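Local coordinates for protein pyruvate kinase (PDB 6QXL) that probably catalyses the last step of glycolysis, moving the phosphate of phosphoenolpyruvate to ADP to give pyruvate and ATP, at residues V191-P196 against K200-A205; L35-G40 against K177-L182; K266-A271 against K276-A281; Y204-L209 against A240-M245. All coordinates share one frame; numbering follows the deposited sequence.

In the fold
Following the chain, contact 2 opens on strand 32-36, the second of the eight parallel barrel strands, and closes its long loop only at helix 174-185, which packs just outside the barrel. Strand 190-193 comes next, and contact 1 folds helix 199-211 straight back on it. Contact 4 begins on that same helix, sharing Y204 and A205 with contact 1, and ends at the entry to strand 243-247. Contact 3 then pairs helix 260-273 with the following strand, 277-281, which bonds edge to edge with strand 243-247 of contact 4. The loops run in series, none enclosing another. Y204 OH and K177 NZ join contacts 1 and 4 to contact 2.

Contact 1 of 4, residues V191-P196 against K200-A205; sequences VAVSFP and KDMEYA
V193 meets the sulfur of M202 with its branch carbon: V193 CB lies 3.7 Å from M202 SD, and the two side chains run past each other in opposite directions. The thioether gets there because the methionine is folded, bent at both chi2 (-51°) and chi3 (-66°), which turns the sulfur and terminal methyl back along the strand face. Both methyls of V193 also touch the sulfur, CG1 from its place anti to the backbone N (chi1 178°); CG2 in addition touches M202 CE and the methyl of A205, with V193 CG2 3.8 Å from A205 CB. A small alanine suits this place, since it lets the helix come close to the branched valine.

P196 extends the apolar patch beyond the end of the strand. P196 CB is 4.0 Å from M202 SD and equally 4.0 Å from D201 CB, so the rigid ring rests against both. The carboxylate of D201 is turned to the connecting turn, where OD2 accepts a hydrogen bond from R197 N. L237 of helix 231-239 also packs on P196 and M202.

The contact forms the first half of the beta-alpha-beta unit 190-193, 199-211, 217-222 of the TIM barrel. Across the two segments the chemistry is van der Waals contact alone: a flexible, polarisable thioether moulds itself to a valine and a proline, while the aspartate's polar end serves the turn.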
loop_
_atom_site.group_PDB
_atom_site.type_symbol
_atom_site.label_atom_id
_atom_site.label_comp_id
_atom_site.label_asym_id
_atom_site.label_seq_id
_atom_site.Cartn_x
_atom_site.Cartn_y
_atom_site.Cartn_z
ATOM N N VAL A 191 35.212 -17.979 5.684
ATOM C CA VAL A 191 36.412 -17.159 5.590
ATOM C C VAL A 191 35.986 -15.752 5.201
ATOM O O VAL A 191 35.248 -15.568 4.239
ATOM C CB VAL A 191 37.380 -17.712 4.545
ATOM C CG1 VAL A 191 38.525 -16.748 4.276
ATOM C CG2 VAL A 191 37.933 -19.036 5.031
ATOM N N ALA A 192 36.477 -14.763 5.943
ATOM C CA ALA A 192 36.122 -13.366 5.708
ATOM C C ALA A 192 37.270 -12.614 5.085
ATOM O O ALA A 192 38.401 -12.664 5.579
ATOM C CB ALA A 192 35.708 -12.700 6.999
ATOM N N VAL A 193 36.984 -11.909 3.994
ATOM C CA VAL A 193 37.969 -11.095 3.297
ATOM C C VAL A 193 37.853 -9.652 3.774
ATOM O O VAL A 193 36.768 -9.091 3.773
ATOM C CB VAL A 193 37.740 -11.168 1.784
ATOM C CG1 VAL A 193 38.727 -10.290 1.035
ATOM C CG2 VAL A 193 37.854 -12.601 1.329
ATOM N N SER A 194 38.990 -9.058 4.152
ATOM C CA SER A 194 39.015 -7.667 4.602
ATOM C C SER A 194 39.335 -6.733 3.456
ATOM O O SER A 194 40.066 -7.076 2.522
ATOM C CB SER A 194 40.035 -7.483 5.704
ATOM O OG SER A 194 39.722 -8.253 6.844
ATOM N N PHE A 195 38.712 -5.562 3.519
ATOM C CA PHE A 195 38.951 -4.429 2.602
ATOM C C PHE A 195 38.773 -4.738 1.138
ATOM O O PHE A 195 39.460 -4.161 0.316
ATOM C CB PHE A 195 40.394 -3.799 2.823
ATOM C CG PHE A 195 40.587 -3.111 4.115
ATOM C CD1 PHE A 195 40.034 -1.902 4.456
ATOM C CD2 PHE A 195 41.248 -3.818 5.169
ATOM C CE1 PHE A 195 40.166 -1.370 5.767
ATOM C CE2 PHE A 195 41.403 -3.294 6.452
ATOM C CZ PHE A 195 40.900 -2.073 6.697
ATOM N N PRO A 196 37.859 -5.639 0.748
ATOM C CA PRO A 196 37.643 -5.785 -0.686
ATOM C C PRO A 196 36.960 -4.564 -1.263
ATOM O O PRO A 196 36.178 -3.899 -0.583
ATOM C CB PRO A 196 36.722 -7.007 -0.776
ATOM C CG PRO A 196 35.983 -6.996 0.482
ATOM C CD PRO A 196 36.897 -6.458 1.516
ATOM N N LYS A 200 36.080 -8.541 -8.138
ATOM C CA LYS A 200 37.365 -9.170 -8.497
ATOM C C LYS A 200 38.133 -9.649 -7.257
ATOM O O LYS A 200 38.645 -10.761 -7.222
ATOM C CB LYS A 200 38.252 -8.242 -9.334
ATOM C CG LYS A 200 37.672 -7.749 -10.639
ATOM C CD LYS A 200 38.461 -6.565 -11.217
ATOM C CE LYS A 200 37.783 -5.858 -12.410
ATOM N NZ LYS A 200 37.785 -6.681 -13.656
ATOM N N ASP A 201 38.175 -8.832 -6.237
ATOM C CA ASP A 201 38.892 -9.141 -4.995
ATOM C C ASP A 201 38.333 -10.410 -4.352
ATOM O O ASP A 201 39.097 -11.254 -3.846
ATOM C CB ASP A 201 38.854 -7.988 -4.022
ATOM C CG ASP A 201 39.477 -6.699 -4.586
ATOM O OD1 ASP A 201 40.337 -6.829 -5.503
ATOM O OD2 ASP A 201 39.176 -5.591 -4.127
ATOM N N MET A 202 37.009 -10.573 -4.406
ATOM C CA MET A 202 36.378 -11.758 -3.853
ATOM C C MET A 202 36.572 -12.992 -4.732
ATOM O O MET A 202 36.705 -14.101 -4.210
ATOM C CB MET A 202 34.872 -11.533 -3.635
ATOM C CG MET A 202 34.498 -10.505 -2.572
ATOM S SD MET A 202 35.271 -10.712 -0.969
ATOM C CE MET A 202 34.522 -12.265 -0.461
ATOM N N GLU A 203 36.561 -12.802 -6.052
ATOM C CA GLU A 203 36.802 -13.923 -6.971
ATOM C C GLU A 203 38.226 -14.460 -6.816
ATOM O O GLU A 203 38.434 -15.675 -6.810
ATOM C CB GLU A 203 36.545 -13.510 -8.406
ATOM C CG GLU A 203 35.073 -13.438 -8.751
ATOM C CD GLU A 203 34.756 -12.417 -9.846
ATOM O OE1 GLU A 203 35.662 -11.794 -10.438
ATOM O OE2 GLU A 203 33.553 -12.208 -10.125
ATOM N N TYR A 204 39.189 -13.549 -6.666
ATOM C CA TYR A 204 40.564 -13.937 -6.415
ATOM C C TYR A 204 40.672 -14.772 -5.134
ATOM O O TYR A 204 41.300 -15.831 -5.108
ATOM C CB TYR A 204 41.466 -12.698 -6.338
ATOM C CG TYR A 204 42.958 -12.979 -6.246
ATOM C CD1 TYR A 204 43.522 -14.193 -6.696
ATOM C CD2 TYR A 204 43.832 -11.997 -5.782
ATOM C CE1 TYR A 204 44.878 -14.422 -6.623
ATOM C CE2 TYR A 204 45.202 -12.220 -5.721
ATOM C CZ TYR A 204 45.711 -13.446 -6.113
ATOM O OH TYR A 204 47.051 -13.681 -6.107
ATOM N N ALA A 205 40.036 -14.301 -4.070
ATOM C CA ALA A 205 40.069 -15.030 -2.804
ATOM C C ALA A 205 39.422 -16.406 -2.935
ATOM O O ALA A 205 39.905 -17.375 -2.349
ATOM C CB ALA A 205 39.417 -14.227 -1.715
#

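Contact 2 of 4, residues L35-G40 against K177-L182; sequences LNFSHG and KADIKL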
loop_
_atom_site.group_PDB
_atom_site.type_symbol
_atom_site.label_atom_id
_atom_site.label_comp_id
_atom_site.label_asym_id
_atom_site.label_seq_id
_atom_site.Cartn_x
_atom_site.Cartn_y
_atom_site.Cartn_z
ATOM N N LEU A 35 37.864 -16.366 14.352
ATOM C CA LEU A 35 39.278 -16.459 14.623
ATOM C C LEU A 35 39.915 -15.356 13.812
ATOM O O LEU A 35 39.940 -15.427 12.573
ATOM C CB LEU A 35 39.823 -17.825 14.201
ATOM C CG LEU A 35 39.026 -19.041 14.670
ATOM C CD1 LEU A 35 39.759 -20.300 14.182
ATOM C CD2 LEU A 35 38.880 -19.117 16.172
ATOM N N ASN A 36 40.408 -14.327 14.499
ATOM C CA ASN A 36 40.957 -13.168 13.817
ATOM C C ASN A 36 42.420 -13.421 13.532
ATOM O O ASN A 36 43.226 -13.444 14.445
ATOM C CB ASN A 36 40.737 -11.912 14.673
ATOM C CG ASN A 36 41.218 -10.648 14.005
ATOM O OD1 ASN A 36 41.577 -10.638 12.824
ATOM N ND2 ASN A 36 41.238 -9.580 14.760
ATOM N N PHE A 37 42.764 -13.599 12.266
ATOM C CA PHE A 37 44.151 -13.902 11.910
ATOM C C PHE A 37 45.090 -12.724 12.062
ATOM O O PHE A 37 46.289 -12.913 11.996
ATOM C CB PHE A 37 44.262 -14.471 10.487
ATOM C CG PHE A 37 43.652 -15.838 10.312
ATOM C CD1 PHE A 37 43.909 -16.870 11.215
ATOM C CD2 PHE A 37 42.821 -16.101 9.232
ATOM C CE1 PHE A 37 43.352 -18.133 11.043
ATOM C CE2 PHE A 37 42.257 -17.360 9.043
ATOM C CZ PHE A 37 42.529 -18.384 9.946
ATOM N N SER A 38 44.582 -11.520 12.280
ATOM C CA SER A 38 45.467 -10.376 12.574
ATOM C C SER A 38 46.350 -10.625 13.812
ATOM O O SER A 38 47.419 -10.067 13.897
ATOM C CB SER A 38 44.644 -9.111 12.838
ATOM O OG SER A 38 43.833 -8.799 11.735
ATOM N N HIS A 39 45.881 -11.432 14.767
ATOM C CA HIS A 39 46.640 -11.743 15.963
ATOM C C HIS A 39 46.686 -13.243 16.180
ATOM O O HIS A 39 45.931 -13.998 15.587
ATOM C CB HIS A 39 46.081 -11.038 17.203
ATOM C CG HIS A 39 45.767 -9.587 16.988
ATOM N ND1 HIS A 39 46.739 -8.612 16.883
ATOM C CD2 HIS A 39 44.581 -8.959 16.794
ATOM C CE1 HIS A 39 46.165 -7.437 16.689
ATOM N NE2 HIS A 39 44.860 -7.629 16.580
ATOM N N GLY A 40 47.615 -13.673 17.022
ATOM C CA GLY A 40 47.791 -15.071 17.367
ATOM C C GLY A 40 48.624 -15.860 16.371
ATOM O O GLY A 40 48.824 -15.455 15.226
ATOM N N LYS A 177 47.370 -14.991 1.851
ATOM C CA LYS A 177 47.509 -16.214 1.061
ATOM C C LYS A 177 47.896 -17.393 1.938
ATOM O O LYS A 177 47.357 -18.483 1.778
ATOM C CB LYS A 177 48.517 -15.997 -0.073
ATOM C CG LYS A 177 47.932 -15.065 -1.146
ATOM C CD LYS A 177 48.999 -14.536 -2.104
ATOM C CE LYS A 177 48.338 -13.784 -3.238
ATOM N NZ LYS A 177 49.307 -13.259 -4.221
ATOM N N ALA A 178 48.798 -17.160 2.887
ATOM C CA ALA A 178 49.166 -18.195 3.857
ATOM C C ALA A 178 48.004 -18.561 4.756
ATOM O O ALA A 178 47.784 -19.740 5.026
ATOM C CB ALA A 178 50.360 -17.742 4.694
ATOM N N ASP A 179 47.262 -17.554 5.207
ATOM C CA ASP A 179 46.112 -17.786 6.084
ATOM C C ASP A 179 44.965 -18.487 5.349
ATOM O O ASP A 179 44.234 -19.258 5.963
ATOM C CB ASP A 179 45.631 -16.481 6.704
ATOM C CG ASP A 179 46.654 -15.847 7.657
ATOM O OD1 ASP A 179 47.380 -16.611 8.339
ATOM O OD2 ASP A 179 46.676 -14.580 7.741
ATOM N N ILE A 180 44.816 -18.237 4.051
ATOM C CA ILE A 180 43.822 -18.962 3.267
ATOM C C ILE A 180 44.122 -20.465 3.309
ATOM O O ILE A 180 43.222 -21.286 3.510
ATOM C CB ILE A 180 43.729 -18.441 1.819
ATOM C CG1 ILE A 180 42.987 -17.094 1.815
ATOM C CG2 ILE A 180 42.958 -19.405 0.950
ATOM C CD1 ILE A 180 42.970 -16.348 0.490
ATOM N N LYS A 181 45.389 -20.810 3.138
ATOM C CA LYS A 181 45.829 -22.212 3.228
ATOM C C LYS A 181 45.585 -22.760 4.626
ATOM O O LYS A 181 45.106 -23.875 4.789
ATOM C CB LYS A 181 47.289 -22.370 2.834
ATOM C CG LYS A 181 47.479 -22.126 1.334
ATOM C CD LYS A 181 48.919 -22.043 0.885
ATOM C CE LYS A 181 48.970 -21.505 -0.536
ATOM N NZ LYS A 181 50.144 -21.944 -1.350
ATOM N N LEU A 182 45.892 -21.963 5.625
ATOM C CA LEU A 182 45.638 -22.369 6.997
ATOM C C LEU A 182 44.150 -22.624 7.227
ATOM O O LEU A 182 43.783 -23.585 7.890
ATOM C CB LEU A 182 46.165 -21.317 7.971
ATOM C CG LEU A 182 45.850 -21.555 9.434
ATOM C CD1 LEU A 182 46.331 -22.917 9.906
ATOM C CD2 LEU A 182 46.427 -20.484 10.317
#
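F37 and D179 meet as two flat groups laid one over the other, the planes of ring and carboxylate only 21° apart. The stack is offset: the carboxylate lies by F37 CB and CG, away from the ring centre, with D179 OD2 3.7 Å from F37 CB, and D179 CB is 3.8 Å from F37 CD2. The aspartate's chi1 (-65°, CG anti to its carbonyl carbon) brings the carboxylate over the root of the ring, and chi2 (-34°) turns it nearly parallel to the ring. Its charge is met elsewhere: K175 forms a salt bridge with D179 OD2 and also donates to F37 O, so one lysine links the two partners.

The apolar part is smaller. L182 CD2 touches F37 CE1 at 3.9 Å; a leucine one helical turn beyond D179 reaches this other ring carbon on the same side of the ring as the aspartate.

Local polar bonds shape the turn that presents F37. N36 OD1 accepts from S38 OG at 3.1 Å and from S38 N at 3.2 Å, both from the same face of the amide plane; the second bond makes an Asx turn within the type I turn from N36 to H39.

The contact joins the C-terminal end of barrel strand 32-36 to helix 174-185. H45 of helix 42-58 meets the F37 ring edge-to-face, and L182 also packs on P42 and R46 of that helix.

Contact 3 of 4, residues K266-A271 against K276-A281; sequences KIILHA and KVVITA
Helix segment 266-271 and strand 277-281 run nearly antiparallel, at 163°, with their axes 8.0 Å apart at the closest, and the backbone bond from K276 N to A271 O (3.0 Å, 162° at the hydrogen) ties the last turn of the helix to the residue just before the strand. At this pinch A271 suits its place: its short side chain allows close approach, and A271 CB lies 3.9 Å from V278 CB.

V278 is the centre of the apolar contact. Its CG1 takes the crowded position between backbone N and carbonyl carbon (chi1 59°), with CG2 anti to the N, so both methyls straddle the flank of I268. V278 CG2 sits 3.9 Å from I268 CG1, and V278 CG1 is 4.0 Å from I268 CG2; the side chains cross at about a right angle. Two beta-branched residues thus interlock through both their branches. The longer arm of I268 continues to T280, where I268 CD1 comes within 3.7 Å of T280 OG1. That hydroxyl is hydrogen-bonded to T310 OG1, while the isoleucine methyl merely packs beside it.

I267 adds a looser touch on V278 and also reaches V246, just as A271 and V278 pack on V244, both on neighbouring strand 243-247. Such a helix lying antiparallel on the next strand, with aliphatic side chains filling the layer between them, is the alpha-to-beta half of the repeating unit in a TIM barrel.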
loop_
_atom_site.group_PDB
_atom_site.type_symbol
_atom_site.label_atom_id
_atom_site.label_comp_id
_atom_site.label_asym_id
_atom_site.label_seq_id
_atom_site.Cartn_x
_atom_site.Cartn_y
_atom_site.Cartn_z
ATOM N N LYS A 266 21.037 -0.390 4.179
ATOM C CA LYS A 266 21.115 -0.741 2.780
ATOM C C LYS A 266 21.833 -2.066 2.575
ATOM O O LYS A 266 21.340 -2.947 1.863
ATOM C CB LYS A 266 21.794 0.380 1.969
ATOM C CG LYS A 266 21.811 0.125 0.456
ATOM C CD LYS A 266 21.392 1.356 -0.429
ATOM C CE LYS A 266 22.442 2.410 -0.683
ATOM N NZ LYS A 266 21.868 3.237 -1.760
ATOM N N ILE A 267 22.971 -2.233 3.242
ATOM C CA ILE A 267 23.754 -3.449 3.082
ATOM C C ILE A 267 22.917 -4.677 3.474
ATOM O O ILE A 267 22.881 -5.659 2.748
ATOM C CB ILE A 267 25.036 -3.396 3.916
ATOM C CG1 ILE A 267 25.994 -2.330 3.393
ATOM C CG2 ILE A 267 25.729 -4.750 3.905
ATOM C CD1 ILE A 267 27.044 -1.910 4.401
ATOM N N ILE A 268 22.247 -4.611 4.617
ATOM C CA ILE A 268 21.461 -5.741 5.078
ATOM C C ILE A 268 20.384 -6.074 4.057
ATOM O O ILE A 268 20.226 -7.232 3.666
ATOM C CB ILE A 268 20.842 -5.453 6.450
ATOM C CG1 ILE A 268 21.930 -5.441 7.507
ATOM C CG2 ILE A 268 19.779 -6.479 6.793
ATOM C CD1 ILE A 268 21.507 -4.809 8.814
ATOM N N LEU A 269 19.658 -5.060 3.609
ATOM C CA LEU A 269 18.576 -5.275 2.665
ATOM C C LEU A 269 19.085 -5.828 1.328
ATOM O O LEU A 269 18.551 -6.805 0.809
ATOM C CB LEU A 269 17.810 -3.987 2.450
ATOM C CG LEU A 269 16.620 -4.072 1.487
ATOM C CD1 LEU A 269 15.460 -4.887 2.094
ATOM C CD2 LEU A 269 16.177 -2.674 1.090
ATOM N N HIS A 270 20.127 -5.220 0.775
ATOM C CA HIS A 270 20.639 -5.695 -0.505
ATOM C C HIS A 270 21.201 -7.104 -0.391
ATOM O O HIS A 270 21.029 -7.917 -1.295
ATOM C CB HIS A 270 21.663 -4.726 -1.086
ATOM C CG HIS A 270 21.051 -3.479 -1.652
ATOM N ND1 HIS A 270 21.581 -2.812 -2.725
ATOM C CD2 HIS A 270 19.935 -2.794 -1.296
ATOM C CE1 HIS A 270 20.845 -1.747 -2.988
ATOM N NE2 HIS A 270 19.839 -1.713 -2.133
ATOM N N ALA A 271 21.835 -7.416 0.731
ATOM C CA ALA A 271 22.307 -8.778 0.963
ATOM C C ALA A 271 21.155 -9.765 0.902
ATOM O O ALA A 271 21.208 -10.750 0.147
ATOM C CB ALA A 271 23.033 -8.877 2.287
ATOM N N LYS A 276 21.933 -13.632 0.208
ATOM C CA LYS A 276 23.157 -13.788 0.985
ATOM C C LYS A 276 22.900 -13.580 2.460
ATOM O O LYS A 276 21.928 -12.953 2.848
ATOM C CB LYS A 276 24.207 -12.796 0.521
ATOM C CG LYS A 276 24.386 -12.759 -0.979
ATOM C CD LYS A 276 24.696 -14.124 -1.563
ATOM C CE LYS A 276 25.129 -13.979 -3.012
ATOM N NZ LYS A 276 25.449 -15.330 -3.526
ATOM N N VAL A 277 23.823 -14.085 3.260
ATOM C CA VAL A 277 23.780 -13.938 4.723
ATOM C C VAL A 277 24.447 -12.619 5.087
ATOM O O VAL A 277 25.374 -12.182 4.401
ATOM C CB VAL A 277 24.537 -15.105 5.383
ATOM C CG1 VAL A 277 24.431 -15.051 6.888
ATOM C CG2 VAL A 277 23.982 -16.426 4.905
ATOM N N VAL A 278 23.996 -11.982 6.156
ATOM C CA VAL A 278 24.604 -10.718 6.576
ATOM C C VAL A 278 24.843 -10.645 8.070
ATOM O O VAL A 278 23.975 -11.002 8.855
ATOM C CB VAL A 278 23.786 -9.505 6.059
ATOM C CG1 VAL A 278 22.353 -9.530 6.558
ATOM C CG2 VAL A 278 24.451 -8.197 6.450
ATOM N N ILE A 279 26.024 -10.164 8.434
ATOM C CA ILE A 279 26.452 -9.967 9.820
ATOM C C ILE A 279 26.618 -8.466 10.115
ATOM O O ILE A 279 27.199 -7.735 9.323
ATOM C CB ILE A 279 27.827 -10.618 10.044
ATOM C CG1 ILE A 279 27.815 -12.112 9.703
ATOM C CG2 ILE A 279 28.303 -10.425 11.477
ATOM C CD1 ILE A 279 29.216 -12.648 9.456
ATOM N N THR A 280 26.130 -8.019 11.265
ATOM C CA THR A 280 26.365 -6.647 11.741
ATOM C C THR A 280 27.422 -6.694 12.842
ATOM O O THR A 280 27.333 -7.530 13.737
ATOM C CB THR A 280 25.072 -6.021 12.283
ATOM O OG1 THR A 280 24.084 -6.006 11.252
ATOM C CG2 THR A 280 25.294 -4.590 12.729
ATOM N N ALA A 281 28.413 -5.805 12.780
ATOM C CA ALA A 281 29.584 -5.906 13.668
ATOM C C ALA A 281 30.097 -4.587 14.222
ATOM O O ALA A 281 29.787 -3.516 13.707
ATOM C CB ALA A 281 30.727 -6.605 12.946
#

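Contact 4 of 4, residues Y204-L209 against A240-M245; sequences YARRLL and ASDAVM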
loop_
_atom_site.group_PDB
_atom_site.type_symbol
_atom_site.label_atom_id
_atom_site.label_comp_id
_atom_site.label_asym_id
_atom_site.label_seq_id
_atom_site.Cartn_x
_atom_site.Cartn_y
_atom_site.Cartn_z
ATOM N N TYR A 204 39.189 -13.549 -6.666
ATOM C CA TYR A 204 40.564 -13.937 -6.415
ATOM C C TYR A 204 40.672 -14.772 -5.134
ATOM O O TYR A 204 41.300 -15.831 -5.108
ATOM C CB TYR A 204 41.466 -12.698 -6.338
ATOM C CG TYR A 204 42.958 -12.979 -6.246
ATOM C CD1 TYR A 204 43.522 -14.193 -6.696
ATOM C CD2 TYR A 204 43.832 -11.997 -5.782
ATOM C CE1 TYR A 204 44.878 -14.422 -6.623
ATOM C CE2 TYR A 204 45.202 -12.220 -5.721
ATOM C CZ TYR A 204 45.711 -13.446 -6.113
ATOM O OH TYR A 204 47.051 -13.681 -6.107
ATOM N N ALA A 205 40.036 -14.301 -4.070
ATOM C CA ALA A 205 40.069 -15.030 -2.804
ATOM C C ALA A 205 39.422 -16.406 -2.935
ATOM O O ALA A 205 39.905 -17.375 -2.349
ATOM C CB ALA A 205 39.417 -14.227 -1.715
ATOM N N ARG A 206 38.357 -16.490 -3.733
ATOM C CA ARG A 206 37.674 -17.760 -3.954
ATOM C C ARG A 206 38.562 -18.743 -4.716
ATOM O O ARG A 206 38.598 -19.930 -4.390
ATOM C CB ARG A 206 36.360 -17.547 -4.709
ATOM C CG ARG A 206 35.382 -18.718 -4.557
ATOM C CD ARG A 206 34.080 -18.452 -5.280
ATOM N NE ARG A 206 33.192 -17.500 -4.596
ATOM C CZ ARG A 206 32.435 -17.778 -3.524
ATOM N NH1 ARG A 206 32.471 -18.977 -2.952
ATOM N NH2 ARG A 206 31.645 -16.860 -3.004
ATOM N N ARG A 207 39.282 -18.232 -5.716
ATOM C CA ARG A 207 40.238 -19.033 -6.474
ATOM C C ARG A 207 41.259 -19.657 -5.536
ATOM O O ARG A 207 41.401 -20.878 -5.494
ATOM C CB ARG A 207 40.934 -18.141 -7.503
ATOM C CG ARG A 207 41.517 -18.811 -8.714
ATOM C CD ARG A 207 41.464 -17.924 -9.975
ATOM N NE ARG A 207 41.795 -16.496 -9.812
ATOM C CZ ARG A 207 40.974 -15.461 -10.092
ATOM N NH1 ARG A 207 39.751 -15.623 -10.612
ATOM N NH2 ARG A 207 41.408 -14.212 -9.988
ATOM N N LEU A 208 41.916 -18.820 -4.736
ATOM C CA LEU A 208 42.943 -19.289 -3.809
ATOM C C LEU A 208 42.393 -20.299 -2.817
ATOM O O LEU A 208 43.072 -21.262 -2.457
ATOM C CB LEU A 208 43.595 -18.127 -3.088
ATOM C CG LEU A 208 44.293 -17.094 -4.005
ATOM C CD1 LEU A 208 44.766 -15.899 -3.194
ATOM C CD2 LEU A 208 45.447 -17.759 -4.772
ATOM N N LEU A 209 41.162 -20.089 -2.367
ATOM C CA LEU A 209 40.582 -20.996 -1.389
ATOM C C LEU A 209 40.291 -22.362 -2.016
ATOM O O LEU A 209 40.557 -23.401 -1.394
ATOM C CB LEU A 209 39.338 -20.398 -0.748
ATOM C CG LEU A 209 38.750 -21.279 0.377
ATOM C CD1 LEU A 209 39.615 -21.179 1.632
ATOM C CD2 LEU A 209 37.291 -20.968 0.695
ATOM N N ALA A 240 29.217 -11.572 -5.568
ATOM C CA ALA A 240 30.429 -12.375 -5.586
ATOM C C ALA A 240 30.717 -13.089 -4.278
ATOM O O ALA A 240 31.744 -13.733 -4.171
ATOM C CB ALA A 240 31.621 -11.486 -5.954
ATOM N N SER A 241 29.858 -12.948 -3.277
ATOM C CA SER A 241 30.116 -13.517 -1.961
ATOM C C SER A 241 28.995 -14.450 -1.572
ATOM O O SER A 241 28.002 -14.562 -2.260
ATOM C CB SER A 241 30.252 -12.424 -0.907
ATOM O OG SER A 241 30.972 -11.307 -1.409
ATOM N N ASP A 242 29.188 -15.147 -0.474
ATOM C CA ASP A 242 28.142 -15.936 0.129
ATOM C C ASP A 242 27.520 -15.206 1.293
ATOM O O ASP A 242 26.367 -15.464 1.649
ATOM C CB ASP A 242 28.710 -17.278 0.584
ATOM C CG ASP A 242 29.423 -18.001 -0.534
ATOM O OD1 ASP A 242 28.807 -18.235 -1.589
ATOM O OD2 ASP A 242 30.612 -18.298 -0.388
ATOM N N ALA A 243 28.286 -14.301 1.905
ATOM C CA ALA A 243 27.822 -13.532 3.044
ATOM C C ALA A 243 28.554 -12.214 3.071
ATOM O O ALA A 243 29.596 -12.067 2.427
ATOM C CB ALA A 243 28.057 -14.307 4.317
ATOM N N VAL A 244 27.982 -11.245 3.778
ATOM C CA VAL A 244 28.619 -9.949 3.948
ATOM C C VAL A 244 28.592 -9.539 5.396
ATOM O O VAL A 244 27.742 -9.987 6.162
ATOM C CB VAL A 244 27.982 -8.834 3.090
ATOM C CG1 VAL A 244 28.013 -9.199 1.619
ATOM C CG2 VAL A 244 26.568 -8.556 3.524
ATOM N N MET A 245 29.541 -8.688 5.766
ATOM C CA MET A 245 29.650 -8.163 7.118
ATOM C C MET A 245 29.627 -6.640 7.050
ATOM O O MET A 245 30.398 -6.037 6.310
ATOM C CB MET A 245 30.946 -8.634 7.764
ATOM C CG MET A 245 31.139 -8.146 9.184
ATOM S SD MET A 245 32.739 -8.445 9.873
ATOM C CE MET A 245 32.667 -10.241 10.135
#
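D242 OD2 is gripped by two nitrogens of one guanidinium group, R206 NH1 and R206 NH2, each at 3.2 Å, and also accepts from the backbone N of L218. The two arginine bonds differ in how they meet the acid. NH1 comes in on the syn lone pair of the oxygen, whereas NH2 reaches it from well above the carboxylate plane. This follows from the steep turn of the two plates, 75° apart: the arginine points end-on at a single oxygen instead of pairing side by side with both. NH2 also makes a weak bond to D242 OD1.

The same NH2 has a further weak bond to the backbone, R206 NH2 to A240 O at 3.3 Å with 173° at the hydrogen. That carbonyl, like D242 OD2, lies at the edge of the guanidinium near its plane; the bond to A240 is nearly straight, those to OD2 are bent.

In the TIM barrel this salt bridge lies outside the strands, joining helix 199-211, which follows the fourth strand, to the loop entering the sixth, 243-247. Strand 217-222 runs between them, and its L218 packs against R206. A long arginine suits the span, for the CA atoms of R206 and D242 are 10.5 Å apart. Its CG stands anti to the backbone N (chi1 -160°), and the chain stays extended until a bend at chi3 brings the head to D242. The short aspartate, in turn, holds its carboxylate near the loop backbone, within reach of both R206 and L218 N.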